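Glideosome-associated protein 50 (Plasmodium falciparum 3D7, PDB 3TGH) is a component of the glideosome, the motor complex of gliding motility and host cell invasion, and may help assemble and anchor it at the inner membrane complex. Local coordinates at residues A[36-50]-A[74-88]. Residues are numbered along the deposited sequence; the frame is centred on the assembly and turned at random.
Sequences TFIVSPGSNFIDGVK and MPFFTVLGTRDWTGN
Ile38 takes two of the three backbone hydrogen bonds that join parallel strands 37-40 and 75-78, the first from its N to Pro75 O, the second from Phe77 N to its O; Ser40 N to Phe77 O is the third. Helix 56-62 connects these strands in a beta-alpha-beta unit of the metallophosphoesterase fold. On one side of the ladder Ile38 CG2 lies 3.7 Å from Phe76 CD1, and Ser40 CB meets CZ of the same ring. On the other, the Phe77 ring turns its edge to the face of Phe37, planes at 83°.

Polar side chains bind the loops that follow, and Thr82 runs beside the metal centre, touching His233, a metal ligand. The Asp84 carboxylate receives Asn44 N on OD2 (2.8 Å) and Phe45 N on OD1 (2.9 Å), both through syn lone pairs; Gly81 N takes the anti lone pair of OD2, and Gln92 also binds OD1. These bonds fix the carboxylate's rotation and tie both loops to one buried group. Asn44 also reaches back to Thr78, whose OG1 donates to Asn44 OD1 at 2.5 Å, in the carbonyl plane.

Arg83, folded back by bends at chi2 and chi3 (-61° and -65°), reaches Ile46 O with NE at 2.6 Å, the oxygen lying in the guanidinium plane; a water bridges Ile46 O to Arg83 O. Asn88 N binds Val49 O, and Asn88 ND2 approaches Lys50 O from above its carbonyl plane, at 3.0 Å.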
loop_
_atom_site.group_PDB
_atom_site.type_symbol
_atom_site.label_atom_id
_atom_site.label_comp_id
_atom_site.label_asym_id
_atom_site.label_seq_id
_atom_site.Cartn_x
_atom_site.Cartn_y
_atom_site.Cartn_z
ATOM N N THR A 36 12.114 -2.411 7.566
ATOM C CA THR A 36 12.598 -1.022 7.594
ATOM C C THR A 36 11.571 0.053 7.203
ATOM O O THR A 36 11.815 1.240 7.408
ATOM C CB THR A 36 13.867 -0.861 6.749
ATOM O OG1 THR A 36 13.599 -1.270 5.406
ATOM C CG2 THR A 36 15.005 -1.709 7.341
ATOM N N PHE A 37 10.424 -0.350 6.661
ATOM C CA PHE A 37 9.300 0.571 6.498
ATOM C C PHE A 37 7.988 -0.180 6.336
ATOM O O PHE A 37 7.971 -1.392 6.125
ATOM C CB PHE A 37 9.507 1.566 5.345
ATOM C CG PHE A 37 9.643 0.934 3.990
ATOM C CD1 PHE A 37 8.537 0.787 3.156
ATOM C CD2 PHE A 37 10.886 0.513 3.532
ATOM C CE1 PHE A 37 8.668 0.222 1.890
ATOM C CE2 PHE A 37 11.023 -0.055 2.278
ATOM C CZ PHE A 37 9.904 -0.194 1.452
ATOM N N ILE A 38 6.904 0.561 6.490
ATOM C CA ILE A 38 5.553 0.019 6.426
ATOM C C ILE A 38 4.813 0.729 5.302
ATOM O O ILE A 38 4.975 1.938 5.103
ATOM C CB ILE A 38 4.805 0.241 7.763
ATOM C CG1 ILE A 38 5.559 -0.415 8.929
ATOM C CG2 ILE A 38 3.367 -0.275 7.681
ATOM C CD1 ILE A 38 5.246 0.223 10.289
ATOM N N VAL A 39 3.994 -0.017 4.564
ATOM C CA VAL A 39 3.035 0.576 3.650
ATOM C C VAL A 39 1.641 0.224 4.148
ATOM O O VAL A 39 1.440 -0.833 4.756
ATOM C CB VAL A 39 3.202 0.104 2.181
ATOM C CG1 VAL A 39 4.608 0.415 1.656
ATOM C CG2 VAL A 39 2.881 -1.389 2.032
ATOM N N SER A 40 0.678 1.096 3.881
ATOM C CA SER A 40 -0.693 0.873 4.345
ATOM C C SER A 40 -1.715 0.967 3.221
ATOM O O SER A 40 -2.098 2.068 2.836
ATOM C CB SER A 40 -1.037 1.868 5.450
ATOM O OG SER A 40 -2.348 1.644 5.943
ATOM N N PRO A 41 -2.138 -0.190 2.674
ATOM C CA PRO A 41 -3.214 -0.195 1.705
ATOM C C PRO A 41 -4.558 -0.012 2.399
ATOM O O PRO A 41 -4.622 0.155 3.617
ATOM C CB PRO A 41 -3.086 -1.577 1.060
ATOM C CG PRO A 41 -2.613 -2.438 2.156
ATOM C CD PRO A 41 -1.680 -1.566 2.968
ATOM N N GLY A 42 -5.627 -0.017 1.626
ATOM C CA GLY A 42 -6.963 0.139 2.182
ATOM C C GLY A 42 -7.186 1.512 2.777
ATOM O O GLY A 42 -6.529 2.481 2.396
ATOM N N SER A 43 -8.114 1.590 3.719
ATOM C CA SER A 43 -8.341 2.814 4.482
ATOM C C SER A 43 -7.412 2.857 5.695
ATOM O O SER A 43 -6.824 1.844 6.085
ATOM C CB SER A 43 -9.797 2.901 4.948
ATOM O OG SER A 43 -10.677 3.090 3.851
ATOM N N ASN A 44 -7.295 4.033 6.289
ATOM C CA ASN A 44 -6.598 4.198 7.560
ATOM C C ASN A 44 -7.589 4.086 8.714
ATOM O O ASN A 44 -7.541 3.129 9.490
ATOM C CB ASN A 44 -5.870 5.545 7.613
ATOM C CG ASN A 44 -4.718 5.624 6.649
ATOM O OD1 ASN A 44 -3.909 4.693 6.549
ATOM N ND2 ASN A 44 -4.630 6.740 5.918
ATOM N N PHE A 45 -8.501 5.049 8.800
ATOM C CA PHE A 45 -9.449 5.109 9.889
ATOM C C PHE A 45 -10.814 4.676 9.387
ATOM O O PHE A 45 -11.392 5.309 8.502
ATOM C CB PHE A 45 -9.517 6.520 10.470
ATOM C CG PHE A 45 -8.241 6.961 11.118
ATOM C CD1 PHE A 45 -8.006 6.717 12.466
ATOM C CD2 PHE A 45 -7.269 7.611 10.377
ATOM C CE1 PHE A 45 -6.818 7.122 13.065
ATOM C CE2 PHE A 45 -6.081 8.015 10.971
ATOM C CZ PHE A 45 -5.855 7.776 12.313
ATOM N N ILE A 46 -11.342 3.613 9.982
ATOM C CA ILE A 46 -12.594 3.028 9.523
ATOM C C ILE A 46 -13.766 4.007 9.679
ATOM O O ILE A 46 -14.672 4.010 8.853
ATOM C CB ILE A 46 -12.894 1.682 10.233
ATOM C CG1 ILE A 46 -11.747 0.681 10.009
ATOM C CG2 ILE A 46 -14.236 1.094 9.750
ATOM C CD1 ILE A 46 -11.401 0.440 8.543
ATOM N N ASP A 47 -13.742 4.841 10.715
ATOM C CA ASP A 47 -14.781 5.858 10.897
ATOM C C ASP A 47 -14.304 7.266 10.525
ATOM O O ASP A 47 -14.991 8.247 10.817
ATOM C CB ASP A 47 -15.298 5.830 12.340
ATOM C CG ASP A 47 -16.045 4.544 12.667
ATOM O OD1 ASP A 47 -16.851 4.072 11.828
ATOM O OD2 ASP A 47 -15.835 4.007 13.773
ATOM N N GLY A 48 -13.156 7.357 9.850
ATOM C CA GLY A 48 -12.543 8.641 9.501
ATOM C C GLY A 48 -11.958 9.344 10.710
ATOM O O GLY A 48 -12.108 8.875 11.838
ATOM N N VAL A 49 -11.268 10.455 10.476
ATOM C CA VAL A 49 -10.891 11.369 11.564
ATOM C C VAL A 49 -11.596 12.701 11.342
ATOM O O VAL A 49 -11.937 13.055 10.207
ATOM C CB VAL A 49 -9.361 11.614 11.659
ATOM C CG1 VAL A 49 -8.637 10.359 12.111
ATOM C CG2 VAL A 49 -8.818 12.120 10.342
ATOM N N LYS A 50 -11.794 13.434 12.429
ATOM C CA LYS A 50 -12.540 14.691 12.408
ATOM C C LYS A 50 -11.650 15.911 12.213
ATOM O O LYS A 50 -12.144 16.987 11.899
ATOM C CB LYS A 50 -13.328 14.855 13.704
ATOM C CG LYS A 50 -14.450 13.846 13.872
ATOM C CD LYS A 50 -15.166 14.053 15.193
ATOM C CE LYS A 50 -16.363 13.118 15.333
ATOM N NZ LYS A 50 -17.105 13.366 16.598
ATOM N N MET A 74 9.923 4.242 11.996
ATOM C CA MET A 74 10.248 4.033 10.593
ATOM C C MET A 74 9.119 4.641 9.756
ATOM O O MET A 74 8.057 4.955 10.296
ATOM C CB MET A 74 10.359 2.534 10.308
ATOM C CG MET A 74 9.068 1.750 10.557
ATOM S SD MET A 74 9.291 -0.027 10.351
ATOM C CE MET A 74 10.346 -0.384 11.766
ATOM N N PRO A 75 9.336 4.814 8.444
ATOM C CA PRO A 75 8.280 5.376 7.603
ATOM C C PRO A 75 7.032 4.514 7.571
ATOM O O PRO A 75 7.136 3.293 7.580
ATOM C CB PRO A 75 8.922 5.414 6.210
ATOM C CG PRO A 75 10.376 5.475 6.481
ATOM C CD PRO A 75 10.578 4.612 7.682
ATOM N N PHE A 76 5.879 5.179 7.559
ATOM C CA PHE A 76 4.560 4.570 7.414
ATOM C C PHE A 76 3.924 5.248 6.194
ATOM O O PHE A 76 3.308 6.323 6.315
ATOM C CB PHE A 76 3.754 4.826 8.689
ATOM C CG PHE A 76 2.427 4.111 8.742
ATOM C CD1 PHE A 76 2.330 2.838 9.288
ATOM C CD2 PHE A 76 1.272 4.740 8.318
ATOM C CE1 PHE A 76 1.104 2.187 9.362
ATOM C CE2 PHE A 76 0.039 4.087 8.385
ATOM C CZ PHE A 76 -0.034 2.811 8.902
ATOM N N PHE A 77 4.135 4.652 5.018
ATOM C CA PHE A 77 3.691 5.216 3.746
ATOM C C PHE A 77 2.245 4.803 3.577
ATOM O O PHE A 77 1.952 3.609 3.423
ATOM C CB PHE A 77 4.482 4.659 2.559
ATOM C CG PHE A 77 5.942 5.027 2.555
ATOM C CD1 PHE A 77 6.347 6.299 2.187
ATOM C CD2 PHE A 77 6.907 4.085 2.867
ATOM C CE1 PHE A 77 7.697 6.634 2.175
ATOM C CE2 PHE A 77 8.254 4.414 2.858
ATOM C CZ PHE A 77 8.647 5.687 2.510
ATOM N N THR A 78 1.343 5.770 3.612
ATOM C CA THR A 78 -0.065 5.442 3.558
ATOM C C THR A 78 -0.810 6.148 2.433
ATOM O O THR A 78 -0.288 7.040 1.773
ATOM C CB THR A 78 -0.738 5.679 4.922
ATOM O OG1 THR A 78 -2.041 5.079 4.892
ATOM C CG2 THR A 78 -0.854 7.157 5.240
ATOM N N VAL A 79 -2.023 5.661 2.178
ATOM C CA VAL A 79 -2.958 6.277 1.257
ATOM C C VAL A 79 -4.324 6.289 1.930
ATOM O O VAL A 79 -4.534 5.620 2.942
ATOM C CB VAL A 79 -3.104 5.475 -0.057
ATOM C CG1 VAL A 79 -1.814 5.506 -0.857
ATOM C CG2 VAL A 79 -3.522 4.030 0.237
ATOM N N LEU A 80 -5.241 7.052 1.351
ATOM C CA LEU A 80 -6.613 7.084 1.819
ATOM C C LEU A 80 -7.439 6.011 1.138
ATOM O O LEU A 80 -7.235 5.681 -0.038
ATOM C CB LEU A 80 -7.239 8.446 1.533
ATOM C CG LEU A 80 -7.195 9.487 2.660
ATOM C CD1 LEU A 80 -6.018 9.372 3.607
ATOM C CD2 LEU A 80 -7.378 10.871 2.118
ATOM N N GLY A 81 -8.411 5.497 1.879
ATOM C CA GLY A 81 -9.454 4.674 1.303
ATOM C C GLY A 81 -10.793 5.360 1.471
ATOM O O GLY A 81 -10.879 6.482 1.985
ATOM N N THR A 82 -11.853 4.697 1.025
ATOM C CA THR A 82 -13.170 5.325 1.001
ATOM C C THR A 82 -13.649 5.748 2.382
ATOM O O THR A 82 -14.356 6.742 2.505
ATOM C CB THR A 82 -14.221 4.412 0.348
ATOM O OG1 THR A 82 -14.246 3.155 1.028
ATOM C CG2 THR A 82 -13.875 4.190 -1.115
ATOM N N ARG A 83 -13.260 5.004 3.416
ATOM C CA ARG A 83 -13.644 5.341 4.786
ATOM C C ARG A 83 -13.011 6.655 5.265
ATOM O O ARG A 83 -13.599 7.370 6.074
ATOM C CB ARG A 83 -13.258 4.220 5.756
ATOM C CG ARG A 83 -13.825 2.836 5.425
ATOM C CD ARG A 83 -15.343 2.779 5.420
ATOM N NE ARG A 83 -15.912 3.017 6.748
ATOM C CZ ARG A 83 -17.165 2.729 7.104
ATOM N NH1 ARG A 83 -18.014 2.173 6.244
ATOM N NH2 ARG A 83 -17.572 2.998 8.341
ATOM N N ASP A 84 -11.822 6.971 4.763
ATOM C CA ASP A 84 -11.137 8.207 5.135
ATOM C C ASP A 84 -11.770 9.444 4.471
ATOM O O ASP A 84 -11.814 10.543 5.058
ATOM C CB ASP A 84 -9.667 8.106 4.749
ATOM C CG ASP A 84 -8.956 6.945 5.443
ATOM O OD1 ASP A 84 -8.890 6.949 6.692
ATOM O OD2 ASP A 84 -8.479 6.029 4.738
ATOM N N TRP A 85 -12.229 9.264 3.234
ATOM C CA TRP A 85 -12.831 10.344 2.449
ATOM C C TRP A 85 -14.186 10.848 2.952
ATOM O O TRP A 85 -14.613 11.939 2.571
ATOM C CB TRP A 85 -12.940 9.930 0.982
ATOM C CG TRP A 85 -11.678 10.117 0.212
ATOM C CD1 TRP A 85 -10.797 9.147 -0.176
ATOM C CD2 TRP A 85 -11.149 11.362 -0.279
ATOM N NE1 TRP A 85 -9.745 9.716 -0.872
ATOM C CE2 TRP A 85 -9.944 11.068 -0.957
ATOM C CE3 TRP A 85 -11.587 12.688 -0.226
ATOM C CZ2 TRP A 85 -9.156 12.064 -1.568
ATOM C CZ3 TRP A 85 -10.801 13.681 -0.836
ATOM C CH2 TRP A 85 -9.602 13.359 -1.491
ATOM N N THR A 86 -14.861 10.065 3.792
ATOM C CA THR A 86 -16.123 10.491 4.374
ATOM C C THR A 86 -15.911 11.342 5.633
ATOM O O THR A 86 -16.867 11.869 6.183
ATOM C CB THR A 86 -17.053 9.288 4.674
ATOM O OG1 THR A 86 -16.409 8.390 5.584
ATOM C CG2 THR A 86 -17.399 8.550 3.390
ATOM N N GLY A 87 -14.659 11.489 6.070
ATOM C CA GLY A 87 -14.327 12.363 7.198
ATOM C C GLY A 87 -13.423 13.505 6.765
ATOM O O GLY A 87 -13.498 13.974 5.630
ATOM N N ASN A 88 -12.565 13.953 7.676
ATOM C CA ASN A 88 -11.649 15.067 7.396
ATOM C C ASN A 88 -10.404 14.527 6.689
ATOM O O ASN A 88 -9.362 14.277 7.305
ATOM C CB ASN A 88 -11.298 15.802 8.699
ATOM C CG ASN A 88 -10.671 17.162 8.462
ATOM O OD1 ASN A 88 -10.032 17.397 7.442
ATOM N ND2 ASN A 88 -10.860 18.075 9.415
HETATM O O HOH W 1 -15.715 6.531 7.739
HETATM O O HOH W 2 -10.720 11.223 7.587
#